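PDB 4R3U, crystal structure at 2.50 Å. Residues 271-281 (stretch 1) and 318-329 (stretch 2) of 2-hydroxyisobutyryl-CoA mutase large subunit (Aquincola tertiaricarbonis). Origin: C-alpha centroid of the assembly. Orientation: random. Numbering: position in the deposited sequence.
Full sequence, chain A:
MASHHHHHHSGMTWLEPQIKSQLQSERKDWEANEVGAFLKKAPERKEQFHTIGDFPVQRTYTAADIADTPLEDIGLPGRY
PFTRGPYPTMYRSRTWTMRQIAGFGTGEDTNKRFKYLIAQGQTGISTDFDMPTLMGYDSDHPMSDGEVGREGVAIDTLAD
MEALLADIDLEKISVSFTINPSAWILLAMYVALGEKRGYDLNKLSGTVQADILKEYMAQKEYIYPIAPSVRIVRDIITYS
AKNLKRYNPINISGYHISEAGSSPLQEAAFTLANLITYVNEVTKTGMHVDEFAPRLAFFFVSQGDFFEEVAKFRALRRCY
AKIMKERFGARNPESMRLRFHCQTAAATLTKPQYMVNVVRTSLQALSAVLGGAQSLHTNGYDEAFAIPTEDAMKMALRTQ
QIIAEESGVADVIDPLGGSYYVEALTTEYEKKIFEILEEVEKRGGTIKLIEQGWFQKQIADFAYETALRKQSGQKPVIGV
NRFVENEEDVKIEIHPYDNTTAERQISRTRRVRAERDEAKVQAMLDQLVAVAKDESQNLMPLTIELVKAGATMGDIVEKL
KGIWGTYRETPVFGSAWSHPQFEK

Stretch 1, residues 271-281: TLANLITYVNE
Stretch 2 (318-329) RCYAKIMKERFG

Both stretches are helical and run in nearly the same direction: the axis of 271-281 and that of 318-327 diverge by 23° (signed crossing angle -23°) and approach to 11.4 Å. Three CA-CA pairs set the register, Leu272 with Tyr320 at 7.4 Å, Ile276 with Ile323 at 8.4 Å and Val279 with Phe328 at 8.2 Å. The 11.4 Å separation of the axes is bridged mainly by apolar side chains; the contact buries 497 Å² over both sides, and no hydrogen bond crosses it.

Stretch 1 is regular α-helix throughout, with phi/psi near -62/-43 and i to i-4 backbone bonds such as Ile276 N to Leu272 O (3.1 Å). Its Thr277, on the far side with CB pointing away, returns OG1 to Ala273 O at 3.0 Å. Leu272, Leu275, Ile276 and Val279 point CA-to-CB toward stretch 2, the 3-1-3 spacing expected of one helical face.

Stretch 2 is already helical at Arg318, its helix having begun earlier in the chain, and widens into a pi-type turn at 323-327. The evidence is that Phe328 N reaches Ile323 O at 3.0 Å, an i to i-5 bond, whereas its bond to Met324 O is weak at 3.4 Å. Ile323 O also accepts from Arg327 N at 2.8 Å. Both Arg327 (phi/psi -86/-39) and Phe328 (-98/-11) direct CB toward stretch 1, and Gly329 then leaves helical space at 68/34, a positive phi that favours glycine.

At the N-terminal end, Leu272 (m, t) extends CD1 into the space between Cys319 and Ile323, 3.7 Å from Cys319 CB and 4.0 Å from Ile323 CD1. Leu275 (t, p) fills the neighbouring hollow: its CD2 lies 3.5 Å from CD1 of Tyr320, at the ring edge and near the ring plane, and 4.2 Å from SD of Met324. Tyr320 (chi1 t, chi2 74°) and Met324 (m, m, m) both leave their backbone sideways, yet their ends come nearer to stretch 1.

Ile276 (m, t) occupies the middle. Its CG1 is 4.1 Å from CG2 of Ile323 and 4.0 Å from CZ of Phe328, while its CG2 sits over one face of the Arg327 guanidinium, 3.5 Å from NH1. Arg327 is extended (t, t, t, chi4 106°), and its NH1 and NH2 are hydrogen-bonded elsewhere in the structure.

The C-terminal end is built round the Phe328 ring (chi1 m, chi2 -64°). CG1 of Val279 (t) stands 3.5 Å from the centroid of that ring and only 9° off its normal, a CH-pi contact directly over the face; its nearest ring atom is Phe328 CD1, at 3.6 Å. CG2 of Val279 lies 4.2 Å from CE of Met324 and just as far, 4.2 Å, from CE2 of Phe328. The ring edge meets the backbone of Ile276, whose CA is 3.9 Å from Phe328 CZ, and the amide of Asn280 (m, chi2 -34°), whose OD1 is 3.4 Å from Phe328 CE1. Phe328 thus fills a hollow lined by Ile276, Val279 and Asn280.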

# COMPACT_ATOMS: atom_id res chain seq x y z
N THR A 271 -19.55 10.71 16.89
CA THR A 271 -18.81 11.95 16.69
C THR A 271 -19.79 13.05 16.32
O THR A 271 -19.71 14.17 16.86
CB THR A 271 -17.69 11.77 15.65
OG1 THR A 271 -16.89 10.67 16.03
CG2 THR A 271 -16.80 13.00 15.53
N LEU A 272 -20.74 12.74 15.42
CA LEU A 272 -21.78 13.68 15.04
C LEU A 272 -22.71 14.01 16.22
O LEU A 272 -23.07 15.18 16.39
CB LEU A 272 -22.54 13.22 13.80
CG LEU A 272 -21.71 13.28 12.50
CD1 LEU A 272 -22.54 12.87 11.31
CD2 LEU A 272 -21.09 14.67 12.28
N ALA A 273 -22.99 13.01 17.11
CA ALA A 273 -23.79 13.21 18.34
C ALA A 273 -23.12 14.26 19.24
O ALA A 273 -23.80 15.15 19.77
CB ALA A 273 -23.98 11.89 19.08
N ASN A 274 -21.79 14.18 19.37
CA ASN A 274 -20.93 15.09 20.13
C ASN A 274 -20.93 16.49 19.52
O ASN A 274 -21.06 17.48 20.26
CB ASN A 274 -19.52 14.53 20.26
CG ASN A 274 -19.41 13.41 21.27
OD1 ASN A 274 -20.30 13.20 22.11
ND2 ASN A 274 -18.27 12.71 21.28
N LEU A 275 -20.86 16.58 18.17
CA LEU A 275 -20.92 17.86 17.45
C LEU A 275 -22.20 18.62 17.82
O LEU A 275 -22.13 19.80 18.17
CB LEU A 275 -20.83 17.66 15.92
CG LEU A 275 -21.35 18.83 15.06
CD1 LEU A 275 -20.34 19.97 14.97
CD2 LEU A 275 -21.78 18.36 13.71
N ILE A 276 -23.36 17.95 17.74
CA ILE A 276 -24.66 18.55 18.04
C ILE A 276 -24.68 19.19 19.44
O ILE A 276 -25.07 20.34 19.58
CB ILE A 276 -25.80 17.54 17.77
CG1 ILE A 276 -25.99 17.34 16.25
CG2 ILE A 276 -27.13 17.96 18.51
CD1 ILE A 276 -26.54 15.96 15.85
N THR A 277 -24.18 18.45 20.45
CA THR A 277 -24.09 18.89 21.85
C THR A 277 -23.28 20.19 21.94
O THR A 277 -23.73 21.14 22.58
CB THR A 277 -23.52 17.76 22.70
OG1 THR A 277 -24.20 16.56 22.36
CG2 THR A 277 -23.63 18.02 24.19
N TYR A 278 -22.11 20.23 21.28
CA TYR A 278 -21.18 21.36 21.24
C TYR A 278 -21.78 22.60 20.60
O TYR A 278 -21.66 23.69 21.17
CB TYR A 278 -19.85 20.96 20.55
CG TYR A 278 -18.96 20.03 21.36
CD1 TYR A 278 -18.74 20.24 22.73
CD2 TYR A 278 -18.26 19.00 20.75
CE1 TYR A 278 -17.90 19.42 23.47
CE2 TYR A 278 -17.42 18.15 21.48
CZ TYR A 278 -17.22 18.38 22.84
OH TYR A 278 -16.39 17.59 23.59
N VAL A 279 -22.44 22.45 19.44
CA VAL A 279 -23.07 23.54 18.70
C VAL A 279 -24.17 24.18 19.53
O VAL A 279 -24.27 25.42 19.59
CB VAL A 279 -23.57 23.11 17.30
CG1 VAL A 279 -24.25 24.28 16.57
CG2 VAL A 279 -22.43 22.55 16.46
N ASN A 280 -24.97 23.34 20.22
CA ASN A 280 -26.05 23.79 21.11
C ASN A 280 -25.50 24.61 22.28
O ASN A 280 -26.05 25.66 22.60
CB ASN A 280 -26.86 22.60 21.62
CG ASN A 280 -27.75 21.93 20.59
OD1 ASN A 280 -28.31 22.56 19.69
ND2 ASN A 280 -27.96 20.64 20.74
N GLU A 281 -24.39 24.15 22.89
CA GLU A 281 -23.73 24.82 24.00
C GLU A 281 -23.15 26.17 23.62
O GLU A 281 -23.26 27.11 24.42
CB GLU A 281 -22.64 23.91 24.62
CG GLU A 281 -23.06 23.16 25.87
CD GLU A 281 -24.21 23.72 26.68
OE1 GLU A 281 -25.37 23.35 26.39
OE2 GLU A 281 -23.95 24.55 27.58
N ARG A 318 -21.40 14.59 4.09
CA ARG A 318 -22.78 14.82 3.65
C ARG A 318 -23.72 15.06 4.84
O ARG A 318 -24.51 16.00 4.81
CB ARG A 318 -23.29 13.67 2.76
CG ARG A 318 -24.68 13.91 2.15
CD ARG A 318 -24.82 13.21 0.82
NE ARG A 318 -25.27 11.83 0.98
CZ ARG A 318 -25.08 10.86 0.09
NH1 ARG A 318 -25.58 9.65 0.31
NH2 ARG A 318 -24.40 11.09 -1.02
N CYS A 319 -23.61 14.20 5.88
CA CYS A 319 -24.39 14.25 7.12
C CYS A 319 -24.14 15.57 7.85
O CYS A 319 -25.09 16.26 8.24
CB CYS A 319 -24.07 13.05 8.00
SG CYS A 319 -24.66 11.47 7.35
N TYR A 320 -22.86 15.94 7.96
CA TYR A 320 -22.42 17.18 8.58
C TYR A 320 -23.01 18.39 7.87
O TYR A 320 -23.53 19.27 8.56
CB TYR A 320 -20.88 17.27 8.59
CG TYR A 320 -20.37 18.59 9.13
CD1 TYR A 320 -20.43 18.88 10.49
CD2 TYR A 320 -19.84 19.56 8.28
CE1 TYR A 320 -19.94 20.08 11.00
CE2 TYR A 320 -19.35 20.76 8.77
CZ TYR A 320 -19.41 21.02 10.14
OH TYR A 320 -18.94 22.21 10.63
N ALA A 321 -22.93 18.44 6.51
CA ALA A 321 -23.49 19.55 5.72
C ALA A 321 -24.98 19.71 6.01
O ALA A 321 -25.42 20.83 6.34
CB ALA A 321 -23.27 19.31 4.25
N LYS A 322 -25.74 18.58 5.94
CA LYS A 322 -27.19 18.54 6.16
C LYS A 322 -27.59 19.01 7.55
O LYS A 322 -28.56 19.76 7.66
CB LYS A 322 -27.76 17.15 5.82
CG LYS A 322 -27.76 16.88 4.32
CD LYS A 322 -28.16 15.46 3.94
CE LYS A 322 -28.36 15.38 2.44
NZ LYS A 322 -28.97 14.08 2.02
N ILE A 323 -26.83 18.61 8.59
CA ILE A 323 -27.08 18.96 10.00
C ILE A 323 -26.90 20.46 10.20
O ILE A 323 -27.79 21.11 10.75
CB ILE A 323 -26.16 18.13 10.95
CG1 ILE A 323 -26.55 16.62 10.95
CG2 ILE A 323 -26.15 18.68 12.37
CD1 ILE A 323 -25.39 15.66 11.54
N MET A 324 -25.76 21.00 9.76
CA MET A 324 -25.41 22.42 9.86
C MET A 324 -26.40 23.33 9.14
O MET A 324 -26.88 24.31 9.74
CB MET A 324 -23.95 22.65 9.41
CG MET A 324 -22.92 21.90 10.26
SD MET A 324 -23.12 22.01 12.08
CE MET A 324 -22.45 23.55 12.37
N LYS A 325 -26.79 22.97 7.90
CA LYS A 325 -27.77 23.71 7.12
C LYS A 325 -29.17 23.56 7.67
O LYS A 325 -29.81 24.56 7.99
CB LYS A 325 -27.73 23.32 5.63
CG LYS A 325 -28.56 24.26 4.74
CD LYS A 325 -28.99 23.63 3.43
CE LYS A 325 -29.17 24.67 2.38
NZ LYS A 325 -29.08 24.10 1.02
N GLU A 326 -29.68 22.30 7.72
CA GLU A 326 -31.06 22.02 8.11
C GLU A 326 -31.38 22.15 9.57
O GLU A 326 -32.41 22.75 9.91
CB GLU A 326 -31.57 20.68 7.54
CG GLU A 326 -31.50 20.56 6.02
CD GLU A 326 -32.28 21.51 5.12
OE1 GLU A 326 -33.40 21.93 5.51
OE2 GLU A 326 -31.81 21.76 3.99
N ARG A 327 -30.51 21.62 10.45
CA ARG A 327 -30.74 21.65 11.89
C ARG A 327 -30.24 22.94 12.56
O ARG A 327 -30.88 23.42 13.48
CB ARG A 327 -30.13 20.40 12.55
CG ARG A 327 -30.50 20.21 14.02
CD ARG A 327 -29.45 19.40 14.75
NE ARG A 327 -29.82 19.25 16.15
CZ ARG A 327 -30.29 18.13 16.67
NH1 ARG A 327 -30.63 18.07 17.94
NH2 ARG A 327 -30.33 17.02 15.95
N PHE A 328 -29.09 23.47 12.14
CA PHE A 328 -28.59 24.66 12.80
C PHE A 328 -28.90 25.97 12.09
O PHE A 328 -28.75 27.04 12.69
CB PHE A 328 -27.13 24.50 13.24
CG PHE A 328 -26.96 23.38 14.26
CD1 PHE A 328 -27.56 23.47 15.52
CD2 PHE A 328 -26.25 22.23 13.94
CE1 PHE A 328 -27.43 22.42 16.45
CE2 PHE A 328 -26.11 21.19 14.88
CZ PHE A 328 -26.69 21.30 16.12
N GLY A 329 -29.38 25.88 10.84
CA GLY A 329 -29.72 27.02 10.02
C GLY A 329 -28.52 27.84 9.59
O GLY A 329 -28.62 29.06 9.46